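PDB 4RNL: possible galactose mutarotase from Streptomyces platensis subsp. rosaceus, which probably interconverts the alpha and beta anomers of galactose or a related aldose. Local coordinates for residues G75-N87 with P174-N186. Sequence-based numbering, arbitrary orientation.
With GOL (glycerol), chain E; PO4 (phosphate ion), chain H.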
loop_
_atom_site.group_PDB
_atom_site.type_symbol
_atom_site.label_atom_id
_atom_site.label_comp_id
_atom_site.label_asym_id
_atom_site.label_seq_id
_atom_site.Cartn_x
_atom_site.Cartn_y
_atom_site.Cartn_z
ATOM N N GLY A 75 11.959 4.472 5.482
ATOM C CA GLY A 75 12.464 3.633 4.407
ATOM C C GLY A 75 11.704 2.336 4.180
ATOM O O GLY A 75 11.785 1.749 3.096
ATOM N N SER A 76 10.983 1.876 5.198
ATOM C CA SER A 76 10.190 0.652 5.092
ATOM C C SER A 76 8.820 0.923 4.502
ATOM O O SER A 76 8.110 -0.008 4.113
ATOM C CB SER A 76 9.987 0.014 6.473
ATOM O OG SER A 76 11.202 -0.517 6.982
ATOM N N TYR A 77 8.440 2.198 4.481
ATOM C CA TYR A 77 7.102 2.617 4.074
ATOM C C TYR A 77 5.981 1.914 4.846
ATOM O O TYR A 77 4.923 1.647 4.283
ATOM C CB TYR A 77 6.913 2.413 2.562
ATOM C CG TYR A 77 7.831 3.289 1.741
ATOM C CD1 TYR A 77 9.129 2.886 1.453
ATOM C CD2 TYR A 77 7.414 4.532 1.293
ATOM C CE1 TYR A 77 9.983 3.697 0.714
ATOM C CE2 TYR A 77 8.263 5.356 0.555
ATOM C CZ TYR A 77 9.546 4.933 0.277
ATOM O OH TYR A 77 10.393 5.740 -0.461
ATOM N N PHE A 78 6.205 1.619 6.127
ATOM C CA PHE A 78 5.178 0.955 6.931
ATOM C C PHE A 78 3.851 1.707 6.855
ATOM O O PHE A 78 3.810 2.913 7.090
ATOM C CB PHE A 78 5.613 0.855 8.395
ATOM C CG PHE A 78 6.655 -0.195 8.656
ATOM C CD1 PHE A 78 6.753 -1.322 7.844
ATOM C CD2 PHE A 78 7.532 -0.060 9.721
ATOM C CE1 PHE A 78 7.715 -2.300 8.106
ATOM C CE2 PHE A 78 8.497 -1.030 9.985
ATOM C CZ PHE A 78 8.587 -2.149 9.174
ATOM N N GLY A 79 2.783 0.988 6.497
ATOM C CA GLY A 79 1.421 1.508 6.472
ATOM C C GLY A 79 1.095 2.643 5.513
ATOM O O GLY A 79 -0.022 3.181 5.535
ATOM N N ALA A 80 2.032 2.987 4.636
ATOM C CA ALA A 80 2.007 4.308 4.017
ATOM C C ALA A 80 1.131 4.463 2.782
ATOM O O ALA A 80 1.066 3.576 1.928
ATOM C CB ALA A 80 3.427 4.757 3.701
ATOM N N LEU A 81 0.471 5.618 2.700
ATOM C CA LEU A 81 -0.113 6.102 1.452
ATOM C C LEU A 81 1.073 6.479 0.563
ATOM O O LEU A 81 1.873 7.345 0.923
ATOM C CB LEU A 81 -0.969 7.339 1.755
ATOM C CG LEU A 81 -1.925 7.981 0.741
ATOM C CD1 LEU A 81 -2.653 9.148 1.398
ATOM C CD2 LEU A 81 -1.227 8.461 -0.485
ATOM N N VAL A 82 1.199 5.834 -0.591
ATOM C CA VAL A 82 2.360 6.055 -1.442
ATOM C C VAL A 82 1.960 6.795 -2.714
ATOM O O VAL A 82 0.962 6.452 -3.350
ATOM C CB VAL A 82 3.035 4.725 -1.816
ATOM C CG1 VAL A 82 4.138 4.958 -2.834
ATOM C CG2 VAL A 82 3.595 4.063 -0.567
ATOM N N GLY A 83 2.736 7.816 -3.077
ATOM C CA GLY A 83 2.480 8.595 -4.287
ATOM C C GLY A 83 3.598 9.614 -4.435
ATOM O O GLY A 83 4.417 9.732 -3.514
ATOM N N ARG A 84 3.641 10.375 -5.534
ATOM C CA ARG A 84 2.608 10.401 -6.574
ATOM C C ARG A 84 2.623 9.154 -7.453
ATOM O O ARG A 84 1.627 8.825 -8.104
ATOM C CB ARG A 84 2.806 11.651 -7.457
ATOM C CG ARG A 84 1.681 11.920 -8.448
ATOM C CD ARG A 84 1.973 13.122 -9.345
ATOM N NE ARG A 84 2.153 14.372 -8.596
ATOM C CZ ARG A 84 1.916 15.578 -9.114
ATOM N NH1 ARG A 84 1.470 15.688 -10.361
ATOM N NH2 ARG A 84 2.107 16.674 -8.390
ATOM N N TYR A 85 3.763 8.470 -7.487
ATOM C CA TYR A 85 3.891 7.263 -8.308
ATOM C C TYR A 85 4.472 6.124 -7.478
ATOM O O TYR A 85 5.630 6.174 -7.059
ATOM C CB TYR A 85 4.714 7.499 -9.599
ATOM C CG TYR A 85 4.604 6.294 -10.518
ATOM C CD1 TYR A 85 5.442 5.200 -10.357
ATOM C CD2 TYR A 85 3.614 6.227 -11.497
ATOM C CE1 TYR A 85 5.316 4.080 -11.142
ATOM C CE2 TYR A 85 3.479 5.109 -12.299
ATOM C CZ TYR A 85 4.335 4.035 -12.110
ATOM O OH TYR A 85 4.219 2.906 -12.887
ATOM N N ALA A 86 3.665 5.095 -7.247
ATOM C CA ALA A 86 4.094 3.972 -6.414
ATOM C C ALA A 86 5.004 3.055 -7.215
ATOM O O ALA A 86 4.773 2.814 -8.403
ATOM C CB ALA A 86 2.902 3.196 -5.889
ATOM N N ASN A 87 6.007 2.517 -6.532
ATOM C CA ASN A 87 7.063 1.713 -7.149
ATOM C C ASN A 87 8.019 2.527 -8.031
ATOM O O ASN A 87 8.202 3.729 -7.811
ATOM C CB ASN A 87 6.501 0.485 -7.873
ATOM C CG ASN A 87 7.411 -0.713 -7.750
ATOM O OD1 ASN A 87 8.288 -0.913 -8.582
ATOM N ND2 ASN A 87 7.240 -1.490 -6.674
ATOM N N PRO A 174 -1.421 17.427 -17.631
ATOM C CA PRO A 174 -1.122 15.993 -17.772
ATOM C C PRO A 174 -0.013 15.541 -16.830
ATOM O O PRO A 174 0.988 16.244 -16.645
ATOM C CB PRO A 174 -0.668 15.869 -19.232
ATOM C CG PRO A 174 -1.400 16.981 -19.936
ATOM C CD PRO A 174 -1.458 18.117 -18.938
ATOM N N THR A 175 -0.221 14.386 -16.208
ATOM C CA THR A 175 0.721 13.870 -15.243
ATOM C C THR A 175 0.586 12.358 -15.207
ATOM O O THR A 175 -0.226 11.797 -15.939
ATOM C CB THR A 175 0.459 14.478 -13.848
ATOM O OG1 THR A 175 1.604 14.267 -13.014
ATOM C CG2 THR A 175 -0.793 13.879 -13.191
ATOM N N VAL A 176 1.385 11.698 -14.372
ATOM C CA VAL A 176 1.183 10.283 -14.105
ATOM C C VAL A 176 0.841 10.130 -12.626
ATOM O O VAL A 176 1.318 10.907 -11.789
ATOM C CB VAL A 176 2.413 9.426 -14.470
ATOM C CG1 VAL A 176 2.687 9.493 -15.967
ATOM C CG2 VAL A 176 3.643 9.881 -13.687
ATOM N N VAL A 177 -0.019 9.156 -12.323
ATOM C CA VAL A 177 -0.507 8.920 -10.965
ATOM C C VAL A 177 -0.652 7.417 -10.748
ATOM O O VAL A 177 -1.179 6.705 -11.606
ATOM C CB VAL A 177 -1.894 9.553 -10.725
ATOM C CG1 VAL A 177 -2.276 9.421 -9.240
ATOM C CG2 VAL A 177 -1.917 10.993 -11.129
ATOM N N ASN A 178 -0.191 6.939 -9.599
ATOM C CA ASN A 178 -0.313 5.531 -9.235
ATOM C C ASN A 178 -0.241 5.473 -7.716
ATOM O O ASN A 178 0.852 5.434 -7.145
ATOM C CB ASN A 178 0.833 4.744 -9.877
ATOM C CG ASN A 178 0.752 3.234 -9.636
ATOM O OD1 ASN A 178 -0.325 2.657 -9.454
ATOM N ND2 ASN A 178 1.912 2.589 -9.637
ATOM N N LEU A 179 -1.395 5.517 -7.054
ATOM C CA LEU A 179 -1.414 5.558 -5.589
ATOM C C LEU A 179 -1.708 4.189 -4.996
ATOM O O LEU A 179 -2.518 3.441 -5.528
ATOM C CB LEU A 179 -2.468 6.546 -5.104
ATOM C CG LEU A 179 -2.413 7.922 -5.763
ATOM C CD1 LEU A 179 -3.522 8.818 -5.250
ATOM C CD2 LEU A 179 -1.066 8.556 -5.502
ATOM N N THR A 180 -1.060 3.860 -3.885
ATOM C CA THR A 180 -1.323 2.576 -3.238
ATOM C C THR A 180 -1.163 2.746 -1.748
ATOM O O THR A 180 -0.733 3.800 -1.280
ATOM C CB THR A 180 -0.358 1.464 -3.713
ATOM O OG1 THR A 180 -0.833 0.188 -3.252
ATOM C CG2 THR A 180 1.051 1.689 -3.173
ATOM N N ASN A 181 -1.522 1.712 -1.002
ATOM C CA ASN A 181 -1.210 1.695 0.420
ATOM C C ASN A 181 -0.229 0.567 0.688
ATOM O O ASN A 181 -0.418 -0.561 0.219
ATOM C CB ASN A 181 -2.459 1.539 1.282
ATOM C CG ASN A 181 -2.129 1.625 2.761
ATOM O OD1 ASN A 181 -1.740 0.635 3.375
ATOM N ND2 ASN A 181 -2.209 2.830 3.316
ATOM N N HIS A 182 0.823 0.882 1.432
ATOM C CA HIS A 182 1.954 -0.021 1.607
ATOM C C HIS A 182 1.889 -0.742 2.960
ATOM O O HIS A 182 2.915 -1.009 3.579
ATOM C CB HIS A 182 3.237 0.802 1.501
ATOM C CG HIS A 182 4.441 0.021 1.071
ATOM N ND1 HIS A 182 4.934 -1.044 1.792
ATOM C CD2 HIS A 182 5.275 0.179 0.014
ATOM C CE1 HIS A 182 6.010 -1.522 1.190
ATOM N NE2 HIS A 182 6.242 -0.794 0.111
ATOM N N THR A 183 0.682 -1.050 3.425
ATOM C CA THR A 183 0.516 -1.836 4.653
ATOM C C THR A 183 1.197 -3.212 4.505
ATOM O O THR A 183 1.058 -3.870 3.471
ATOM C CB THR A 183 -0.991 -2.009 4.988
ATOM O OG1 THR A 183 -1.511 -0.780 5.534
ATOM C CG2 THR A 183 -1.212 -3.121 6.002
ATOM N N TYR A 184 1.965 -3.623 5.512
ATOM C CA TYR A 184 2.430 -5.006 5.603
ATOM C C TYR A 184 1.626 -5.673 6.712
ATOM O O TYR A 184 1.432 -5.085 7.798
ATOM C CB TYR A 184 3.884 -5.115 6.068
ATOM C CG TYR A 184 4.990 -4.412 5.308
ATOM C CD1 TYR A 184 5.059 -3.023 5.252
ATOM C CD2 TYR A 184 6.026 -5.145 4.734
ATOM C CE1 TYR A 184 6.108 -2.386 4.604
ATOM C CE2 TYR A 184 7.075 -4.521 4.091
ATOM C CZ TYR A 184 7.112 -3.145 4.034
ATOM O OH TYR A 184 8.164 -2.520 3.403
ATOM N N LEU A 185 1.210 -6.913 6.478
ATOM C CA LEU A 185 0.413 -7.637 7.457
ATOM C C LEU A 185 1.078 -8.938 7.893
ATOM O O LEU A 185 1.708 -9.642 7.099
ATOM C CB LEU A 185 -0.983 -7.937 6.894
ATOM C CG LEU A 185 -1.875 -6.717 6.664
ATOM C CD1 LEU A 185 -3.074 -7.102 5.821
ATOM C CD2 LEU A 185 -2.302 -6.116 8.006
ATOM N N ASN A 186 0.957 -9.237 9.179
ATOM C CA ASN A 186 1.200 -10.584 9.680
ATOM C C ASN A 186 -0.088 -10.996 10.386
ATOM O O ASN A 186 -0.416 -10.461 11.451
ATOM C CB ASN A 186 2.394 -10.608 10.651
ATOM C CG ASN A 186 2.787 -12.021 11.071
ATOM O OD1 ASN A 186 1.925 -12.868 11.331
ATOM N ND2 ASN A 186 4.089 -12.280 11.152
HETATM C C1 GOL E . 7.922 -2.746 -2.657
HETATM O O1 GOL E . 7.028 -1.667 -2.541
HETATM C C2 GOL E . 9.215 -2.302 -3.338
HETATM O O2 GOL E . 9.305 -2.872 -4.641
HETATM C C3 GOL E . 10.384 -2.764 -2.466
HETATM O O3 GOL E . 11.610 -2.659 -3.158
HETATM P P PO4 H . 15.455 3.375 7.676
HETATM O O1 PO4 H . 16.636 2.999 6.814
HETATM O O2 PO4 H . 14.565 2.169 7.866
HETATM O O3 PO4 H . 15.965 3.831 9.023
HETATM O O4 PO4 H . 14.670 4.486 7.009
HETATM O O HOH W 1 2.180 -1.712 7.575
#
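With CG of Asn181 anti to the backbone N (chi1 -176°) and its amide turned by a chi2 of -84°, ND2 reaches Gly79 O at 3.1 Å, approaching from above the carbonyl plane. The other end of the same amide serves its own segment: OD1 accepts from Thr183 N, closing an Asx turn, and from Thr183 OG1, 2.6 Å away. A leucine here would probably leave Gly79 O without this donor and undo the Asx turn, setting the Thr183 hydroxyl free to turn. His182 likewise has CG anti to its N, which sets one imidazole face against CB of Tyr77, 3.8 Å from the ring centroid, while NE2 donates to O1 of a bound glycerol. That glycerol, also bonded by Arg88, His113, Asp242 and Glu308, and weakly by Asn87, lies probably in the sugar pocket of this galactose mutarotase-like beta-sandwich, where strand 81-82 pairs antiparallel with the strand beginning at Thr180. Val82 and Thr180 form the hydrogen-bonded pair, Val82 N to Thr180 O being nearly straight at 172°. Beyond a cis peptide before Arg84, pairing resumes as Asn178 N donates to Arg84 O and Asn178 O accepts from Ala86 N; CB of Asn178 rests over the face of the Tyr85 ring, while its OD1 takes a bond from His311 N. At the other end, Tyr184 OH donates to Ser76 O at 2.6 Å, on a lone pair in the carbonyl plane, and the edge of Phe78 meets the Tyr184 face in an offset edge-to-face pair, planes nearly perpendicular.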